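Local coordinates for protein ribose 5-phosphate isomerase (PDB 3M1P) that probably interconverts ribose 5-phosphate and ribulose 5-phosphate, as a type B sugar-phosphate isomerase of Trypanosoma cruzi, at residues A[119-122]-A[123-127]; A[14-17]-A[18-21]. The protein carries 1 engineered substitution. All coordinates share one frame; numbering follows the deposited sequence.

Contact 2 (14-17 with 18-21) comes first along the chain, at the start of helix 17-26; contact 1 (119-122 with 123-127) follows about a hundred residues later, within helix 117-129. Their centres lie about 13 Å apart, and the two helices pack directly on each other: Leu20 CD2 is 3.6 Å from Ile124 CD1, and Ile16 CD1 is 4.1 Å from Ile120 CD1. Both helices also rest on the five-stranded parallel sheet, helix 17-26 on strands 3-9 and 31-35, and helix 117-129 on strand 107-111. Residues far apart in sequence thereby share one apolar layer, while helix 117-129 additionally faces neighbouring subunits of the tetramer.

Contact 1 (A[119-122]-A[123-127]); sequences VIRE and IIITF
Val119, Ile120, Arg121 and Glu122 each meet the residue four places on, Ile123 to Thr126, along helix 117-129, a buried local contact between the parallel sheet, helix 17-26 and neighbouring subunits. The i to i+4 backbone bonds are regular, from Ile123 N to Val119 O at 2.7 Å through Thr126 N to Glu122 O at 2.9 Å. Glu122 O takes a second hydrogen bond, from the hydroxyl Thr126 OG1 at 2.6 Å. The two donors approach from opposite faces of the carbonyl plane, with OG1 tilted 35° from it. A chi1 of -52° sets Thr126 OG1 beside its own backbone N, turning the hydroxyl back to the preceding helical turn. Arg121 and Ile125 meet differently: methyl CD1 of Ile125 sits over the centre of one guanidinium face, 3.7 Å from Arg121 CZ. The arginine chain, extended from CG to NE, carries that flat group outward from the helix, where NH2 forms a salt bridge with Glu26 OE2. In this alpha/beta fold, with helices flanking a parallel sheet, Ile120, Ile123 and Ile124 form the inward side. Ile120 CG2 touches Ile124 CD1 at 3.8 Å; Ile120 also packs on Val110, and Ile124 on Val24 of helix 17-26. Val119 CG1 crosses to Ile123 CD1 at 3.9 Å, and Ile123 continues onto Val108 and Val110 of strand 107-111. Glu122 lies alongside Thr126, pointing the same way, but its carboxylate OE2 bonds to His93 of the second subunit. Val119 also packs on Tyr94 of that subunit and Thr114 of the third.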
loop_
_atom_site.group_PDB
_atom_site.type_symbol
_atom_site.label_atom_id
_atom_site.label_comp_id
_atom_site.label_asym_id
_atom_site.label_seq_id
_atom_site.Cartn_x
_atom_site.Cartn_y
_atom_site.Cartn_z
ATOM N N VAL A 119 8.066 -0.075 -7.355
ATOM C CA VAL A 119 6.883 -0.914 -7.184
ATOM C C VAL A 119 6.119 -1.008 -8.503
ATOM O O VAL A 119 5.601 -2.069 -8.843
ATOM C CB VAL A 119 5.986 -0.433 -6.016
ATOM C CG1 VAL A 119 4.709 -1.274 -5.887
ATOM C CG2 VAL A 119 6.778 -0.484 -4.706
ATOM N N ILE A 120 6.079 0.094 -9.255
ATOM C CA ILE A 120 5.468 0.087 -10.584
ATOM C C ILE A 120 6.212 -0.913 -11.459
ATOM O O ILE A 120 5.592 -1.730 -12.139
ATOM C CB ILE A 120 5.435 1.504 -11.231
ATOM C CG1 ILE A 120 4.393 2.376 -10.525
ATOM C CG2 ILE A 120 5.118 1.405 -12.740
ATOM C CD1 ILE A 120 4.397 3.877 -10.930
ATOM N N ARG A 121 7.543 -0.862 -11.397
ATOM C CA ARG A 121 8.393 -1.843 -12.060
ATOM C C ARG A 121 7.976 -3.282 -11.715
ATOM O O ARG A 121 7.740 -4.097 -12.605
ATOM C CB ARG A 121 9.869 -1.602 -11.710
ATOM C CG ARG A 121 10.810 -2.562 -12.442
ATOM C CD ARG A 121 12.279 -2.333 -12.078
ATOM N NE ARG A 121 13.113 -3.382 -12.666
ATOM C CZ ARG A 121 13.325 -4.574 -12.115
ATOM N NH1 ARG A 121 12.774 -4.880 -10.949
ATOM N NH2 ARG A 121 14.082 -5.474 -12.737
ATOM N N GLU A 122 7.867 -3.566 -10.415
ATOM C CA GLU A 122 7.488 -4.869 -9.913
ATOM C C GLU A 122 6.088 -5.264 -10.380
ATOM O O GLU A 122 5.862 -6.413 -10.777
ATOM C CB GLU A 122 7.546 -4.856 -8.384
ATOM C CG GLU A 122 7.338 -6.209 -7.721
ATOM C CD GLU A 122 7.296 -6.096 -6.217
ATOM O OE1 GLU A 122 6.380 -5.434 -5.696
ATOM O OE2 GLU A 122 8.186 -6.641 -5.559
ATOM N N ILE A 123 5.156 -4.311 -10.329
ATOM C CA ILE A 123 3.790 -4.524 -10.810
ATOM C C ILE A 123 3.783 -4.928 -12.297
ATOM O O ILE A 123 3.165 -5.930 -12.666
ATOM C CB ILE A 123 2.921 -3.274 -10.570
ATOM C CG1 ILE A 123 2.631 -3.099 -9.078
ATOM C CG2 ILE A 123 1.592 -3.308 -11.380
ATOM C CD1 ILE A 123 2.048 -1.735 -8.752
ATOM N N ILE A 124 4.473 -4.163 -13.141
ATOM C CA ILE A 124 4.462 -4.434 -14.583
ATOM C C ILE A 124 5.047 -5.812 -14.891
ATOM O O ILE A 124 4.446 -6.585 -15.622
ATOM C CB ILE A 124 5.144 -3.289 -15.398
ATOM C CG1 ILE A 124 4.223 -2.068 -15.409
ATOM C CG2 ILE A 124 5.473 -3.732 -16.852
ATOM C CD1 ILE A 124 4.897 -0.798 -15.866
ATOM N N ILE A 125 6.184 -6.131 -14.277
ATOM C CA ILE A 125 6.838 -7.420 -14.482
ATOM C C ILE A 125 5.978 -8.587 -14.008
ATOM O O ILE A 125 5.794 -9.558 -14.739
ATOM C CB ILE A 125 8.266 -7.435 -13.838
ATOM C CG1 ILE A 125 9.211 -6.512 -14.641
ATOM C CG2 ILE A 125 8.792 -8.893 -13.660
ATOM C CD1 ILE A 125 10.467 -6.030 -13.872
ATOM N N THR A 126 5.444 -8.484 -12.793
ATOM C CA THR A 126 4.581 -9.520 -12.242
ATOM C C THR A 126 3.316 -9.745 -13.090
ATOM O O THR A 126 2.930 -10.877 -13.355
ATOM C CB THR A 126 4.181 -9.180 -10.784
ATOM O OG1 THR A 126 5.361 -8.894 -10.030
ATOM C CG2 THR A 126 3.418 -10.341 -10.155
ATOM N N PHE A 127 2.686 -8.654 -13.504
ATOM C CA PHE A 127 1.519 -8.698 -14.369
ATOM C C PHE A 127 1.816 -9.452 -15.672
ATOM O O PHE A 127 1.068 -10.344 -16.060
ATOM C CB PHE A 127 1.100 -7.271 -14.694
ATOM C CG PHE A 127 -0.195 -7.169 -15.429
ATOM C CD1 PHE A 127 -1.395 -7.209 -14.742
ATOM C CD2 PHE A 127 -0.210 -6.991 -16.823
ATOM C CE1 PHE A 127 -2.609 -7.089 -15.429
ATOM C CE2 PHE A 127 -1.415 -6.866 -17.518
ATOM C CZ PHE A 127 -2.616 -6.925 -16.823
#

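Contact 2 (A[14-17]-A[18-21])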
loop_
_atom_site.group_PDB
_atom_site.type_symbol
_atom_site.label_atom_id
_atom_site.label_comp_id
_atom_site.label_asym_id
_atom_site.label_seq_id
_atom_site.Cartn_x
_atom_site.Cartn_y
_atom_site.Cartn_z
ATOM N N PHE A 14 3.805 10.995 -17.829
ATOM C CA PHE A 14 4.697 11.137 -18.985
ATOM C C PHE A 14 6.179 11.108 -18.576
ATOM O O PHE A 14 7.003 10.501 -19.249
ATOM C CB PHE A 14 4.381 12.402 -19.802
ATOM C CG PHE A 14 5.399 12.693 -20.871
ATOM C CD1 PHE A 14 5.381 11.992 -22.073
ATOM C CD2 PHE A 14 6.409 13.631 -20.652
ATOM C CE1 PHE A 14 6.341 12.242 -23.059
ATOM C CE2 PHE A 14 7.370 13.893 -21.627
ATOM C CZ PHE A 14 7.332 13.191 -22.832
ATOM N N ALA A 15 6.507 11.742 -17.458
ATOM C CA ALA A 15 7.886 11.745 -16.941
ATOM C C ALA A 15 8.500 10.343 -16.769
ATOM O O ALA A 15 9.726 10.194 -16.719
ATOM C CB ALA A 15 7.955 12.523 -15.621
ATOM N N ILE A 16 7.655 9.317 -16.677
ATOM C CA ILE A 16 8.154 7.966 -16.437
ATOM C C ILE A 16 7.886 6.989 -17.587
ATOM O O ILE A 16 8.009 5.784 -17.417
ATOM C CB ILE A 16 7.665 7.385 -15.066
ATOM C CG1 ILE A 16 6.144 7.154 -15.070
ATOM C CG2 ILE A 16 8.106 8.308 -13.915
ATOM C CD1 ILE A 16 5.645 6.150 -14.045
ATOM N N HIS A 17 7.553 7.508 -18.766
ATOM C CA HIS A 17 7.149 6.628 -19.866
ATOM C C HIS A 17 8.293 5.758 -20.400
ATOM O O HIS A 17 8.063 4.621 -20.831
ATOM C CB HIS A 17 6.440 7.416 -20.974
ATOM C CG HIS A 17 7.359 8.216 -21.841
ATOM N ND1 HIS A 17 7.710 7.817 -23.111
ATOM C CD2 HIS A 17 8.008 9.384 -21.619
ATOM C CE1 HIS A 17 8.531 8.710 -23.640
ATOM N NE2 HIS A 17 8.731 9.668 -22.752
ATOM N N GLU A 18 9.519 6.284 -20.343
ATOM C CA GLU A 18 10.719 5.517 -20.682
ATOM C C GLU A 18 10.921 4.388 -19.669
ATOM O O GLU A 18 11.256 3.268 -20.050
ATOM C CB GLU A 18 11.969 6.423 -20.780
ATOM C CG GLU A 18 11.897 7.455 -21.920
ATOM C CD GLU A 18 13.214 8.224 -22.165
ATOM O OE1 GLU A 18 14.138 8.180 -21.309
ATOM O OE2 GLU A 18 13.317 8.887 -23.230
ATOM N N ASN A 19 10.705 4.691 -18.386
ATOM C CA ASN A 19 10.643 3.669 -17.317
ATOM C C ASN A 19 9.705 2.516 -17.686
ATOM O O ASN A 19 10.076 1.344 -17.616
ATOM C CB ASN A 19 10.136 4.271 -15.985
ATOM C CG ASN A 19 11.030 5.370 -15.431
ATOM O OD1 ASN A 19 11.637 5.212 -14.364
ATOM N ND2 ASN A 19 11.078 6.504 -16.119
ATOM N N LEU A 20 8.476 2.865 -18.073
ATOM C CA LEU A 20 7.454 1.876 -18.421
ATOM C C LEU A 20 7.891 1.001 -19.588
ATOM O O LEU A 20 7.750 -0.221 -19.530
ATOM C CB LEU A 20 6.131 2.570 -18.747
ATOM C CG LEU A 20 5.616 3.511 -17.665
ATOM C CD1 LEU A 20 4.402 4.270 -18.175
ATOM C CD2 LEU A 20 5.303 2.755 -16.352
ATOM N N ILE A 21 8.430 1.636 -20.633
ATOM C CA ILE A 21 8.976 0.916 -21.796
ATOM C C ILE A 21 10.040 -0.088 -21.331
ATOM O O ILE A 21 9.974 -1.278 -21.653
ATOM C CB ILE A 21 9.554 1.894 -22.873
ATOM C CG1 ILE A 21 8.429 2.699 -23.527
ATOM C CG2 ILE A 21 10.371 1.129 -23.932
ATOM C CD1 ILE A 21 8.892 3.941 -24.301
HETATM O O HOH W 1 10.621 8.693 -19.124
#
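Ile16 and His17 both hold their gamma branches between backbone N and carbonyl carbon: a chi1 of 67° directs CG1 of Ile16 toward Leu20, and one of 76° sets the His17 ring with one face over the backbone N of Glu18. Glu18 CG lies over one face of that ring, 4.1 Å from its centroid and 18° off the normal, a CH-pi contact. Ile16 CD1 meets Leu20 CD2 at 4.1 Å, and these apolar side chains continue inward, Ile16 onto Val117 of helix 117-129 and Leu20 onto Ile7 of strand 3-9. Asn19 crosses Ile16 at about a right angle, its amide ND2 coming within 3.7 Å of Ile16 CB. The first helical bonds run from Leu20 N to Ile16 O at 3.0 Å, and from Ile21 N to His17 O, also at 3.0 Å. A water extends this order to the preceding turn: it accepts from Glu18 N at 2.9 Å and donates to Ala15 O at 3.0 Å, so an early amide of the helix is satisfied by solvent. Beyond the segments, His17 meets the ring of Tyr35, while Ile21 packs on Tyr35 and Pro33 of strand 31-35. A type I beta turn from Phe14 to His17, with Ile16 at the N-cap position, thus leads into helix 17-26: a helix N-terminus in the connection between parallel strands 3-9 and 31-35, a beta-alpha-beta crossover of the Rossmann-like isomerase fold.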